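Local coordinates for protein 2-hydroxyhepta-2,4-diene-1,7-dioate isomerase (Mycobacterium marinum, PDB 3QDF) that probably isomerises 2-hydroxyhepta-2,4-diene-1,7-dioate in the homoprotocatechuate degradation pathway and binds zinc, as a member of the fumarylacetoacetate hydrolase family, at residues Y147-D152 / V177-V182; E121-I126 / L231-T236; L190-E195 / V249-E254; A101-N106 / L259-V264; S65-V70 / F95-T100. All coordinates share one frame; numbering follows the deposited sequence.

The five contacts illustrate how a metal site is built from paired strands of a fumarylacetoacetate hydrolase fold. Interactions 1 and 2 are buried and lie side by side, strand 144-155 of one pairing with strand 118-128 of the other, and they carry the three carboxylates of one zinc ion. Interaction 5 lies nearer the surface but is tied to them: its strand 67-70 runs parallel beside 231-233, and K97 makes a salt bridge to D152. Interaction 3, a regular antiparallel pair with a charged outer face and a ligand of another zinc, lies in a separate five-stranded sheet. Interaction 4 reaches that sheet through strand 257-265, beside 248-253, and relies on a few polar bonds between a loop and a strand.

Interaction 1 (Y147-D152 / V177-V182); sequences YTIGND and VGPWIV. With ZN (zinc ion), chain B.
T148 places its hydroxyl anti to its own backbone N (chi1 -169°), which carries OG1 across to the carbonyl of W180 and leaves the CG2 methyl between N and the carbonyl carbon, facing V177. OG1 donates to W180 O over 2.7 Å, but it arrives from above the carbonyl plane, 57° out of it, and so does not use a lone pair. CG2 meets V177 CG1 at 3.7 Å, the two side chains crossing at about a right angle, while CB of T148 rests against CG1 of I181. This side-chain bond sits where the backbone pairing slips. Before it, Y147 and V182 form a hydrogen-bonded antiparallel pair, with V182 N donating a hydrogen bond to Y147 O at 2.8 Å. After it, I149 pairs with G178: G178 N reaches I149 O at 3.0 Å, and the return bond from I149 N to G178 O is weak. Between the two pairs the register shifts by two residues, a beta bulge that coincides with the corner at P179, itself preceded by a cis peptide. The proline touches residues on both segments. Its CD touches I149 CD1 at 4.0 Å, and its CG lies 3.5 Å above the centre of the W180 ring, whose NE1 is hydrogen-bonded to I256 O. Farther along, the first strand delivers D152, whose OD2 binds zinc at 2.1 Å, while OD1 makes a salt bridge with K97. A bulged, cornered strand pair thus lies in the core of the fumarylacetoacetate hydrolase fold and leads into its carboxylate metal site.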
# COMPACT_ATOMS: atom_id res chain seq x y z
N TYR A 147 0.39 -7.90 4.48
CA TYR A 147 1.07 -7.10 3.47
C TYR A 147 0.13 -6.68 2.38
O TYR A 147 -0.77 -7.42 2.00
CB TYR A 147 2.31 -7.84 2.91
CG TYR A 147 3.23 -8.22 4.04
CD1 TYR A 147 4.16 -7.30 4.55
CD2 TYR A 147 3.11 -9.46 4.67
CE1 TYR A 147 4.99 -7.63 5.64
CE2 TYR A 147 3.93 -9.81 5.77
CZ TYR A 147 4.86 -8.88 6.23
OH TYR A 147 5.68 -9.20 7.28
N THR A 148 0.37 -5.49 1.86
CA THR A 148 -0.41 -4.98 0.75
C THR A 148 0.51 -4.20 -0.16
O THR A 148 1.76 -4.32 -0.06
CB THR A 148 -1.64 -4.17 1.24
OG1 THR A 148 -2.53 -3.91 0.14
CG2 THR A 148 -1.21 -2.85 1.94
N ILE A 149 -0.07 -3.42 -1.06
CA ILE A 149 0.73 -2.67 -2.03
C ILE A 149 0.49 -1.20 -1.84
O ILE A 149 -0.64 -0.80 -1.55
CB ILE A 149 0.40 -3.07 -3.51
CG1 ILE A 149 0.46 -4.60 -3.68
CG2 ILE A 149 1.39 -2.39 -4.49
CD1 ILE A 149 -0.02 -5.11 -5.04
N GLY A 150 1.54 -0.41 -1.95
CA GLY A 150 1.42 1.03 -1.95
C GLY A 150 2.05 1.64 -3.18
O GLY A 150 2.99 1.07 -3.79
N ASN A 151 1.52 2.81 -3.57
CA ASN A 151 2.12 3.64 -4.60
C ASN A 151 2.51 4.97 -3.96
O ASN A 151 1.65 5.83 -3.69
CB ASN A 151 1.13 3.89 -5.76
CG ASN A 151 1.79 4.52 -6.99
OD1 ASN A 151 2.88 5.06 -6.90
ND2 ASN A 151 1.12 4.44 -8.14
N ASP A 152 3.81 5.13 -3.70
CA ASP A 152 4.32 6.35 -3.06
C ASP A 152 4.44 7.50 -4.08
O ASP A 152 5.55 7.87 -4.53
CB ASP A 152 5.66 6.07 -2.39
CG ASP A 152 6.20 7.27 -1.63
OD1 ASP A 152 5.41 8.21 -1.36
OD2 ASP A 152 7.40 7.28 -1.30
N VAL A 177 -3.42 2.51 -2.11
CA VAL A 177 -3.08 1.31 -1.30
C VAL A 177 -4.10 0.25 -1.61
O VAL A 177 -5.28 0.54 -1.77
CB VAL A 177 -3.19 1.59 0.24
CG1 VAL A 177 -2.96 0.31 1.05
CG2 VAL A 177 -2.22 2.68 0.67
N GLY A 178 -3.65 -0.99 -1.70
CA GLY A 178 -4.54 -2.12 -1.94
C GLY A 178 -3.83 -3.16 -2.79
O GLY A 178 -2.60 -3.10 -2.93
N PRO A 179 -4.58 -4.10 -3.39
CA PRO A 179 -6.02 -4.22 -3.38
C PRO A 179 -6.61 -4.79 -2.08
O PRO A 179 -7.81 -4.66 -1.83
CB PRO A 179 -6.28 -5.21 -4.53
CG PRO A 179 -5.08 -6.07 -4.53
CD PRO A 179 -3.94 -5.16 -4.20
N TRP A 180 -5.76 -5.43 -1.27
CA TRP A 180 -6.18 -6.10 -0.03
C TRP A 180 -4.91 -6.45 0.72
O TRP A 180 -3.80 -6.31 0.19
CB TRP A 180 -7.01 -7.38 -0.30
CG TRP A 180 -6.51 -8.17 -1.46
CD1 TRP A 180 -5.29 -8.80 -1.57
CD2 TRP A 180 -7.20 -8.41 -2.70
NE1 TRP A 180 -5.18 -9.40 -2.80
CE2 TRP A 180 -6.34 -9.18 -3.51
CE3 TRP A 180 -8.45 -8.03 -3.21
CZ2 TRP A 180 -6.68 -9.57 -4.80
CZ3 TRP A 180 -8.79 -8.43 -4.50
CH2 TRP A 180 -7.91 -9.20 -5.27
N ILE A 181 -5.08 -6.94 1.94
CA ILE A 181 -3.96 -7.23 2.83
C ILE A 181 -3.84 -8.75 2.96
O ILE A 181 -4.82 -9.41 3.35
CB ILE A 181 -4.20 -6.57 4.21
CG1 ILE A 181 -4.25 -5.03 4.06
CG2 ILE A 181 -3.15 -6.99 5.24
CD1 ILE A 181 -4.99 -4.30 5.21
N VAL A 182 -2.68 -9.30 2.65
CA VAL A 182 -2.51 -10.75 2.73
C VAL A 182 -1.81 -11.07 4.03
O VAL A 182 -0.71 -10.57 4.29
CB VAL A 182 -1.79 -11.35 1.49
CG1 VAL A 182 -1.62 -12.89 1.64
CG2 VAL A 182 -2.58 -11.04 0.23
ZN ZN B . 8.82 5.71 -1.50
O HOH W 1 8.64 4.94 0.63

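Interaction 2 (E121-I126 / L231-T236); sequences EGELAI and LILTGT. With ZN (zinc ion), chain B; EDO (1,2-ethanediol), chain D.
A125 and I126 pair with L233 and I232 in an antiparallel strand contact, buried in the core of the fumarylacetoacetate hydrolase fold, whose far end opens into a carboxylate zinc site. The regular part is short: I126 N donates to I232 O at 2.8 Å, the bond is returned by I232 N, and the two isoleucine side chains lie side by side, pointing the same way. Helix 213-223 covers that side through I216 and I220. Beyond L233 the second segment leaves the strand, and side chains join the backbone in holding the segments together. T234 grips L124 O twice, with its backbone N approaching nearly along the C=O axis and its OG1 coming in at an angle, 2.9 Å away; the CG2 branch packs on I126 CD1. Water 2 joins the same OG1 to L124 N and G235 O. Further on, T236 OG1 bonds to G122 O and also to Q202, while its CG2 lies 3.7 Å from E121 CD. The two glutamates divide their oxygens between metal and protein. E121 OE2 binds zinc at 2.3 Å, its OE1 forming a salt bridge with R156, and D152 supplies the third carboxylate. Water 1 and O1 of a 1,2-ethanediol, probably from the crystallisation liquor, also bind the zinc. E123 has its chain extended beyond CG (chi2 -159°), which brings OE2 to 2.0 Å from the zinc. Its rotation is fixed through the other oxygen, which also accepts from water 1: G235 N, standing above the carboxylate plane, donates to E123 OE1 at 2.8 Å.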
# COMPACT_ATOMS: atom_id res chain seq x y z
N GLU A 121 5.78 5.26 -7.42
CA GLU A 121 6.78 4.43 -6.76
C GLU A 121 6.04 3.22 -6.21
O GLU A 121 5.34 3.34 -5.22
CB GLU A 121 7.47 5.15 -5.60
CG GLU A 121 8.34 6.37 -5.96
CD GLU A 121 9.15 6.89 -4.77
OE1 GLU A 121 10.10 7.69 -4.95
OE2 GLU A 121 8.85 6.48 -3.64
N GLY A 122 6.24 2.06 -6.84
CA GLY A 122 5.63 0.81 -6.37
C GLY A 122 6.37 0.31 -5.16
O GLY A 122 7.60 0.24 -5.17
N GLU A 123 5.62 -0.05 -4.10
CA GLU A 123 6.22 -0.47 -2.83
C GLU A 123 5.42 -1.54 -2.12
O GLU A 123 4.17 -1.51 -2.09
CB GLU A 123 6.38 0.73 -1.88
CG GLU A 123 6.97 1.96 -2.56
CD GLU A 123 7.59 2.98 -1.64
OE1 GLU A 123 7.60 2.82 -0.38
OE2 GLU A 123 8.08 3.97 -2.20
N LEU A 124 6.15 -2.48 -1.51
CA LEU A 124 5.55 -3.39 -0.55
C LEU A 124 5.10 -2.60 0.68
O LEU A 124 5.85 -1.79 1.23
CB LEU A 124 6.55 -4.47 -0.15
CG LEU A 124 6.13 -5.40 0.99
CD1 LEU A 124 5.09 -6.42 0.48
CD2 LEU A 124 7.36 -6.09 1.65
N ALA A 125 3.87 -2.83 1.11
CA ALA A 125 3.37 -2.15 2.29
C ALA A 125 3.12 -3.13 3.43
O ALA A 125 2.55 -4.22 3.24
CB ALA A 125 2.11 -1.40 1.95
N ILE A 126 3.52 -2.71 4.63
CA ILE A 126 3.26 -3.43 5.86
C ILE A 126 2.02 -2.84 6.50
O ILE A 126 1.89 -1.61 6.58
CB ILE A 126 4.40 -3.24 6.87
CG1 ILE A 126 5.74 -3.67 6.26
CG2 ILE A 126 4.12 -4.00 8.18
CD1 ILE A 126 6.97 -3.13 7.04
N LEU A 231 0.06 2.02 8.17
CA LEU A 231 0.73 1.53 6.99
C LEU A 231 2.18 1.92 7.02
O LEU A 231 2.52 3.03 7.44
CB LEU A 231 0.10 2.18 5.78
CG LEU A 231 -1.10 1.44 5.20
CD1 LEU A 231 -1.96 2.47 4.44
CD2 LEU A 231 -0.55 0.32 4.27
N ILE A 232 3.04 1.01 6.59
CA ILE A 232 4.44 1.31 6.38
C ILE A 232 4.81 0.99 4.93
O ILE A 232 4.73 -0.17 4.50
CB ILE A 232 5.37 0.52 7.33
CG1 ILE A 232 5.08 0.87 8.81
CG2 ILE A 232 6.83 0.83 6.99
CD1 ILE A 232 5.73 -0.08 9.81
N LEU A 233 5.22 2.02 4.17
CA LEU A 233 5.74 1.81 2.81
C LEU A 233 7.25 1.60 2.87
O LEU A 233 7.99 2.46 3.36
CB LEU A 233 5.41 3.00 1.91
CG LEU A 233 3.95 3.47 1.77
CD1 LEU A 233 3.89 4.54 0.65
CD2 LEU A 233 2.99 2.30 1.50
N THR A 234 7.70 0.48 2.32
CA THR A 234 9.06 -0.02 2.57
C THR A 234 10.12 0.38 1.54
O THR A 234 11.25 -0.13 1.57
CB THR A 234 9.07 -1.53 2.76
OG1 THR A 234 8.73 -2.16 1.52
CG2 THR A 234 8.05 -1.95 3.84
N GLY A 235 9.77 1.30 0.64
CA GLY A 235 10.73 1.84 -0.33
C GLY A 235 10.44 1.27 -1.70
O GLY A 235 9.71 0.29 -1.82
N THR A 236 11.00 1.90 -2.73
CA THR A 236 10.74 1.50 -4.10
C THR A 236 12.05 1.08 -4.79
O THR A 236 13.12 1.68 -4.53
CB THR A 236 10.03 2.66 -4.88
OG1 THR A 236 9.38 2.15 -6.05
CG2 THR A 236 11.04 3.76 -5.29
ZN ZN B . 8.82 5.71 -1.50
C1 EDO D . 11.11 7.49 -1.25
O1 EDO D . 10.91 6.07 -1.44
C2 EDO D . 12.22 8.07 -2.13
O2 EDO D . 11.81 9.34 -2.68
O HOH W 1 8.64 4.94 0.63
O HOH W 2 9.31 -2.29 -1.17

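Interaction 3 (L190-E195 / V249-E254); sequences LELRTE and VSITIE. With ZN (zinc ion), chain C.
L192 faces I253 and R193 faces T252 in two antiparallel strands whose axes, over these short segments, approach to 4.6 Å at 169°. Paired backbone bonds recur at every second residue, among them T252 N to R193 O at 2.7 Å and E195 N to S250 O. At the start of the first strand, E254 bonds E191 with both backbone and side chain: its N donates to E191 O, and its OE1 accepts from E191 N at 2.9 Å with the anti lone pair. That carboxylate has a second partner in R205. On the face of L192, T194, I251 and I253 the contacts are mainly apolar; L192 CG lies 4.0 Å from I253 CG1, and I251 and I253 pack on I149 behind. The other face is polar and carries charge. R193, bent at chi3 (80°), lays its guanidinium beside T252, whose CB stands over one face, while NE points in plane at E195 OE2 over 3.1 Å. NH1 makes a longer, weak bond to E191 OE2. E191 OE1 binds zinc at 2.1 Å, and H203 is the other ligand from this chain. A regular antiparallel strand pair, part of a five-stranded sheet, thus carries a salt-bridge network beside a zinc site.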
# COMPACT_ATOMS: atom_id res chain seq x y z
N LEU A 190 9.78 -11.49 -2.64
CA LEU A 190 8.64 -11.46 -3.53
C LEU A 190 8.95 -10.54 -4.68
O LEU A 190 9.57 -9.49 -4.49
CB LEU A 190 7.43 -10.90 -2.78
CG LEU A 190 6.89 -11.62 -1.56
CD1 LEU A 190 5.71 -10.81 -0.98
CD2 LEU A 190 6.49 -13.07 -1.90
N GLU A 191 8.49 -10.91 -5.87
CA GLU A 191 8.66 -10.02 -7.02
C GLU A 191 7.75 -8.80 -6.91
O GLU A 191 6.60 -8.91 -6.50
CB GLU A 191 8.36 -10.72 -8.33
CG GLU A 191 8.63 -9.78 -9.50
CD GLU A 191 8.30 -10.37 -10.84
OE1 GLU A 191 9.14 -11.12 -11.36
OE2 GLU A 191 7.20 -10.07 -11.38
N LEU A 192 8.26 -7.64 -7.33
CA LEU A 192 7.44 -6.45 -7.50
C LEU A 192 7.60 -5.91 -8.93
O LEU A 192 8.72 -5.71 -9.41
CB LEU A 192 7.81 -5.38 -6.46
CG LEU A 192 7.15 -4.01 -6.45
CD1 LEU A 192 7.48 -3.29 -5.12
CD2 LEU A 192 7.56 -3.14 -7.66
N ARG A 193 6.48 -5.64 -9.58
CA ARG A 193 6.50 -5.20 -10.96
C ARG A 193 5.54 -4.03 -11.10
O ARG A 193 4.37 -4.14 -10.72
CB ARG A 193 6.08 -6.35 -11.88
CG ARG A 193 6.27 -6.12 -13.39
CD ARG A 193 5.89 -7.41 -14.15
NE ARG A 193 4.43 -7.56 -14.32
CZ ARG A 193 3.67 -8.47 -13.72
NH1 ARG A 193 4.17 -9.37 -12.88
NH2 ARG A 193 2.37 -8.49 -13.97
N THR A 194 6.03 -2.93 -11.65
CA THR A 194 5.20 -1.76 -11.94
C THR A 194 5.06 -1.51 -13.44
O THR A 194 6.04 -1.52 -14.19
CB THR A 194 5.75 -0.47 -11.28
OG1 THR A 194 5.94 -0.69 -9.87
CG2 THR A 194 4.79 0.70 -11.50
N GLU A 195 3.82 -1.27 -13.87
CA GLU A 195 3.54 -0.96 -15.26
C GLU A 195 2.83 0.37 -15.39
O GLU A 195 2.01 0.73 -14.56
CB GLU A 195 2.69 -2.05 -15.90
CG GLU A 195 3.39 -3.39 -15.97
CD GLU A 195 2.48 -4.52 -16.43
OE1 GLU A 195 1.43 -4.24 -17.06
OE2 GLU A 195 2.84 -5.68 -16.15
N VAL A 249 -1.45 3.19 -13.89
CA VAL A 249 -0.30 2.56 -13.24
C VAL A 249 -0.75 1.36 -12.44
O VAL A 249 -1.69 1.44 -11.64
CB VAL A 249 0.55 3.61 -12.43
CG1 VAL A 249 -0.32 4.42 -11.52
CG2 VAL A 249 1.68 2.94 -11.67
N SER A 250 -0.09 0.23 -12.70
CA SER A 250 -0.39 -1.03 -12.02
C SER A 250 0.86 -1.56 -11.38
O SER A 250 1.88 -1.73 -12.04
CB SER A 250 -0.88 -2.06 -13.04
OG SER A 250 -2.20 -1.75 -13.41
N ILE A 251 0.77 -1.82 -10.09
CA ILE A 251 1.87 -2.41 -9.33
C ILE A 251 1.40 -3.80 -8.91
O ILE A 251 0.33 -3.95 -8.28
CB ILE A 251 2.20 -1.56 -8.07
CG1 ILE A 251 2.50 -0.10 -8.46
CG2 ILE A 251 3.36 -2.15 -7.26
CD1 ILE A 251 2.02 0.94 -7.38
N THR A 252 2.20 -4.81 -9.26
CA THR A 252 1.90 -6.19 -8.88
C THR A 252 2.98 -6.69 -7.94
O THR A 252 4.18 -6.56 -8.22
CB THR A 252 1.83 -7.11 -10.14
OG1 THR A 252 0.77 -6.67 -10.99
CG2 THR A 252 1.56 -8.60 -9.75
N ILE A 253 2.55 -7.26 -6.81
CA ILE A 253 3.46 -7.96 -5.95
C ILE A 253 3.05 -9.42 -5.84
O ILE A 253 1.90 -9.74 -5.58
CB ILE A 253 3.59 -7.31 -4.56
CG1 ILE A 253 4.06 -5.86 -4.72
CG2 ILE A 253 4.60 -8.13 -3.67
CD1 ILE A 253 4.17 -5.08 -3.38
N GLU A 254 4.02 -10.30 -6.10
CA GLU A 254 3.85 -11.74 -5.98
C GLU A 254 3.26 -12.14 -4.60
O GLU A 254 3.70 -11.64 -3.57
CB GLU A 254 5.20 -12.41 -6.20
CG GLU A 254 5.24 -13.94 -6.04
CD GLU A 254 6.66 -14.48 -6.18
OE1 GLU A 254 7.60 -13.66 -6.21
OE2 GLU A 254 6.85 -15.70 -6.28
ZN ZN C . 8.80 -10.85 -13.45

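Interaction 4 (A101-N106 / L259-V264); sequences AIVGPN and LTNPVV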
# COMPACT_ATOMS: atom_id res chain seq x y z
N ALA A 101 -3.88 11.24 2.04
CA ALA A 101 -3.32 10.91 0.73
C ALA A 101 -3.82 9.58 0.20
O ALA A 101 -3.67 9.31 -1.00
CB ALA A 101 -1.75 10.97 0.72
N ILE A 102 -4.41 8.76 1.07
CA ILE A 102 -4.74 7.38 0.71
C ILE A 102 -5.92 7.35 -0.26
O ILE A 102 -6.92 8.05 -0.07
CB ILE A 102 -5.03 6.48 1.97
CG1 ILE A 102 -3.78 6.32 2.85
CG2 ILE A 102 -5.57 5.10 1.54
CD1 ILE A 102 -4.07 5.73 4.24
N VAL A 103 -5.79 6.54 -1.31
CA VAL A 103 -6.99 6.12 -2.06
C VAL A 103 -6.90 4.62 -2.27
O VAL A 103 -5.81 4.05 -2.16
CB VAL A 103 -7.12 6.81 -3.45
CG1 VAL A 103 -7.34 8.30 -3.28
CG2 VAL A 103 -5.91 6.54 -4.33
N GLY A 104 -8.04 4.00 -2.57
CA GLY A 104 -8.08 2.58 -2.85
C GLY A 104 -7.83 2.24 -4.30
O GLY A 104 -7.48 3.11 -5.11
N PRO A 105 -7.95 0.95 -4.64
CA PRO A 105 -7.82 0.48 -6.00
C PRO A 105 -8.77 1.20 -6.94
O PRO A 105 -9.91 1.49 -6.55
CB PRO A 105 -8.25 -0.99 -5.91
CG PRO A 105 -8.06 -1.36 -4.55
CD PRO A 105 -8.18 -0.15 -3.69
N ASN A 106 -8.27 1.52 -8.14
CA ASN A 106 -9.06 2.09 -9.24
C ASN A 106 -9.50 3.54 -9.03
O ASN A 106 -10.22 4.10 -9.85
CB ASN A 106 -10.27 1.19 -9.60
CG ASN A 106 -9.87 -0.28 -9.77
OD1 ASN A 106 -10.26 -1.15 -8.98
ND2 ASN A 106 -9.09 -0.56 -10.79
N LEU A 259 -2.28 -3.62 -7.62
CA LEU A 259 -2.88 -2.33 -7.34
C LEU A 259 -2.84 -1.47 -8.60
O LEU A 259 -1.76 -1.18 -9.10
CB LEU A 259 -2.14 -1.65 -6.17
CG LEU A 259 -2.49 -0.19 -5.81
CD1 LEU A 259 -3.92 -0.05 -5.35
CD2 LEU A 259 -1.58 0.29 -4.70
N THR A 260 -4.02 -1.06 -9.09
CA THR A 260 -4.15 -0.30 -10.33
C THR A 260 -4.88 1.01 -10.11
O THR A 260 -5.94 1.02 -9.49
CB THR A 260 -4.92 -1.12 -11.39
OG1 THR A 260 -4.22 -2.34 -11.63
CG2 THR A 260 -5.05 -0.36 -12.70
N ASN A 261 -4.33 2.10 -10.63
CA ASN A 261 -4.96 3.41 -10.55
C ASN A 261 -4.82 4.22 -11.81
O ASN A 261 -3.71 4.31 -12.36
CB ASN A 261 -4.38 4.25 -9.41
CG ASN A 261 -4.51 3.58 -8.09
OD1 ASN A 261 -3.66 2.76 -7.69
ND2 ASN A 261 -5.58 3.91 -7.38
N PRO A 262 -5.93 4.84 -12.25
CA PRO A 262 -5.80 5.79 -13.34
C PRO A 262 -5.16 7.10 -12.84
O PRO A 262 -5.00 7.31 -11.62
CB PRO A 262 -7.25 5.98 -13.82
CG PRO A 262 -8.11 5.71 -12.62
CD PRO A 262 -7.30 4.77 -11.71
N VAL A 263 -4.76 7.96 -13.78
CA VAL A 263 -4.12 9.23 -13.45
C VAL A 263 -4.88 10.32 -14.20
O VAL A 263 -5.24 10.14 -15.35
CB VAL A 263 -2.64 9.23 -13.86
CG1 VAL A 263 -1.96 10.50 -13.44
CG2 VAL A 263 -1.91 7.99 -13.27
N VAL A 264 -5.17 11.44 -13.52
CA VAL A 264 -5.72 12.62 -14.18
C VAL A 264 -4.95 13.83 -13.71
O VAL A 264 -4.54 13.89 -12.54
CB VAL A 264 -7.24 12.84 -13.90
CG1 VAL A 264 -8.09 11.65 -14.40
CG2 VAL A 264 -7.50 13.10 -12.42
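V103 begins the contact with N261, its CG2 methyl lying 4.0 Å from ND2 of the asparagine as the two side chains cross obliquely. Next comes G104, whose carbonyl is the first polar point of attachment: N261 ND2 donates to G104 O at 3.1 Å, from 23° out of the carbonyl plane and close to the plane of its own amide. The bond is not straight, but the same nitrogen also bonds to V107 O, and the two carbonyls together fix the rotation of the amide. N261 reaches them because its CG is anti to the carbonyl carbon (chi1 -58°), so that the side chain leaves its strand on the side of the loop. P105 supplies the apolar part of the contact, with its CA 4.0 Å and its ring CG 4.4 Å from L259 CD1. N106 then closes the contact through its backbone. Its N-H meets T260 O at 2.7 Å, almost in line with the carbonyl bond, and its own carbonyl O lies 3.5 Å from P262 CD. T260 OG1 turns to S250 instead. The two segments, taken end to end where they touch, run at about 79° to each other, so no strand pairing develops and the few bonds are made at the crossing. On one side the loop continues strand 102-103, which pairs in parallel with strand 175-182, and P176 of that strand touches V103, L259 and N261; on the other, strand 257-265 lies between strands 109-111 and 248-253, so the crossing ties strands 102-103 and 175-182 to the five-stranded sheet of 257-265.

Interaction 5 (S65-V70 / F95-T100); sequences SKVVCV and FLKPNT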
# COMPACT_ATOMS: atom_id res chain seq x y z
N SER A 65 -4.09 5.43 10.61
CA SER A 65 -3.91 6.70 11.30
C SER A 65 -2.73 7.47 10.72
O SER A 65 -2.70 8.71 10.75
CB SER A 65 -3.74 6.52 12.82
OG SER A 65 -2.40 6.14 13.15
N LYS A 66 -1.75 6.73 10.20
CA LYS A 66 -0.60 7.37 9.59
C LYS A 66 0.03 6.39 8.63
O LYS A 66 -0.14 5.19 8.75
CB LYS A 66 0.43 7.84 10.62
CG LYS A 66 0.98 6.71 11.55
CD LYS A 66 2.03 7.33 12.50
CE LYS A 66 2.52 6.37 13.59
NZ LYS A 66 1.39 6.01 14.53
N VAL A 67 0.79 6.95 7.70
CA VAL A 67 1.53 6.17 6.74
C VAL A 67 2.99 6.50 6.94
O VAL A 67 3.41 7.63 6.66
CB VAL A 67 1.09 6.54 5.28
CG1 VAL A 67 1.86 5.71 4.25
CG2 VAL A 67 -0.43 6.36 5.13
N VAL A 68 3.78 5.55 7.43
CA VAL A 68 5.21 5.82 7.68
C VAL A 68 5.93 5.18 6.51
O VAL A 68 5.55 4.09 6.06
CB VAL A 68 5.71 5.24 9.02
CG1 VAL A 68 7.07 5.85 9.40
CG2 VAL A 68 4.71 5.51 10.14
N CYS A 69 6.94 5.86 5.98
CA CYS A 69 7.58 5.43 4.75
C CYS A 69 9.09 5.44 4.84
O CYS A 69 9.69 6.25 5.55
CB CYS A 69 7.19 6.35 3.60
SG CYS A 69 5.46 6.62 3.39
N VAL A 70 9.70 4.57 4.05
CA VAL A 70 11.14 4.45 4.03
C VAL A 70 11.66 5.03 2.71
O VAL A 70 11.10 4.76 1.65
CB VAL A 70 11.55 2.96 4.25
CG1 VAL A 70 13.07 2.79 4.19
CG2 VAL A 70 11.01 2.45 5.61
N PHE A 95 9.91 9.02 6.64
CA PHE A 95 9.09 10.21 6.46
C PHE A 95 7.64 9.79 6.58
O PHE A 95 7.35 8.61 6.69
CB PHE A 95 9.36 10.91 5.13
CG PHE A 95 9.13 10.05 3.90
CD1 PHE A 95 10.14 9.24 3.41
CD2 PHE A 95 7.91 10.09 3.22
CE1 PHE A 95 9.95 8.44 2.26
CE2 PHE A 95 7.69 9.31 2.06
CZ PHE A 95 8.71 8.49 1.58
N LEU A 96 6.73 10.76 6.57
CA LEU A 96 5.31 10.49 6.72
C LEU A 96 4.53 10.98 5.52
O LEU A 96 4.86 12.01 4.91
CB LEU A 96 4.76 11.15 8.00
CG LEU A 96 5.28 10.62 9.35
CD1 LEU A 96 4.95 11.57 10.47
CD2 LEU A 96 4.63 9.25 9.63
N LYS A 97 3.49 10.23 5.18
CA LYS A 97 2.43 10.69 4.32
C LYS A 97 1.17 10.78 5.17
O LYS A 97 0.95 9.90 6.02
CB LYS A 97 2.24 9.73 3.14
CG LYS A 97 3.40 9.79 2.11
CD LYS A 97 3.38 8.56 1.18
CE LYS A 97 2.42 8.76 -0.04
NZ LYS A 97 3.08 9.49 -1.22
N PRO A 98 0.33 11.83 4.96
CA PRO A 98 -0.89 12.00 5.74
C PRO A 98 -1.93 10.98 5.27
O PRO A 98 -1.94 10.64 4.09
CB PRO A 98 -1.32 13.43 5.39
CG PRO A 98 -0.85 13.60 3.97
CD PRO A 98 0.46 12.85 3.89
N ASN A 99 -2.78 10.49 6.15
CA ASN A 99 -3.77 9.52 5.71
C ASN A 99 -4.79 10.10 4.69
O ASN A 99 -5.48 9.36 4.01
CB ASN A 99 -4.46 8.81 6.90
CG ASN A 99 -5.34 9.73 7.73
OD1 ASN A 99 -5.64 10.87 7.34
ND2 ASN A 99 -5.79 9.23 8.89
N THR A 100 -4.87 11.42 4.59
CA THR A 100 -5.66 12.07 3.55
C THR A 100 -5.10 11.82 2.14
O THR A 100 -5.77 12.10 1.16
CB THR A 100 -5.76 13.59 3.81
OG1 THR A 100 -4.44 14.09 4.06
CG2 THR A 100 -6.65 13.88 5.02
O HOH W 3 -2.60 11.27 8.84
O HOH W 4 0.83 10.27 8.45
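C69 and F95, with V67 and K97, form the hydrogen-bonded pairs of an antiparallel strand contact in the fumarylacetoacetate hydrolase fold, beside strand 231-233. Backbone bonds come first. C69 N donates to F95 O at 2.9 Å and F95 N answers to C69 O, while K97 N reaches V67 O at 3.0 Å. The return bond from V67 N to K97 O is weak, and water 4 sits next to it, donating to K97 O. Past the strand ends, water 3 spans S65 O and N99 N. Apolar contacts occupy both faces: V68 and L96 lie side by side, CG2 to CD2 at 3.8 Å, and V68 also packs on I220 of helix 213-223. On the other face K97 CD touches C69 SG at 3.6 Å before the chain bends at chi3 (85°) and leads NZ away to the zinc ligand D152 and the carbonyls of K169 and F174. The F95 ring, lying near that zinc and meeting W165 nearly at right angles, makes the aromatic contacts. C69 SG stands obliquely, 4.4 Å from the ring centroid. C69 CB comes closer, in a CH-pi contact over the face, 3.3 Å from F95 CZ.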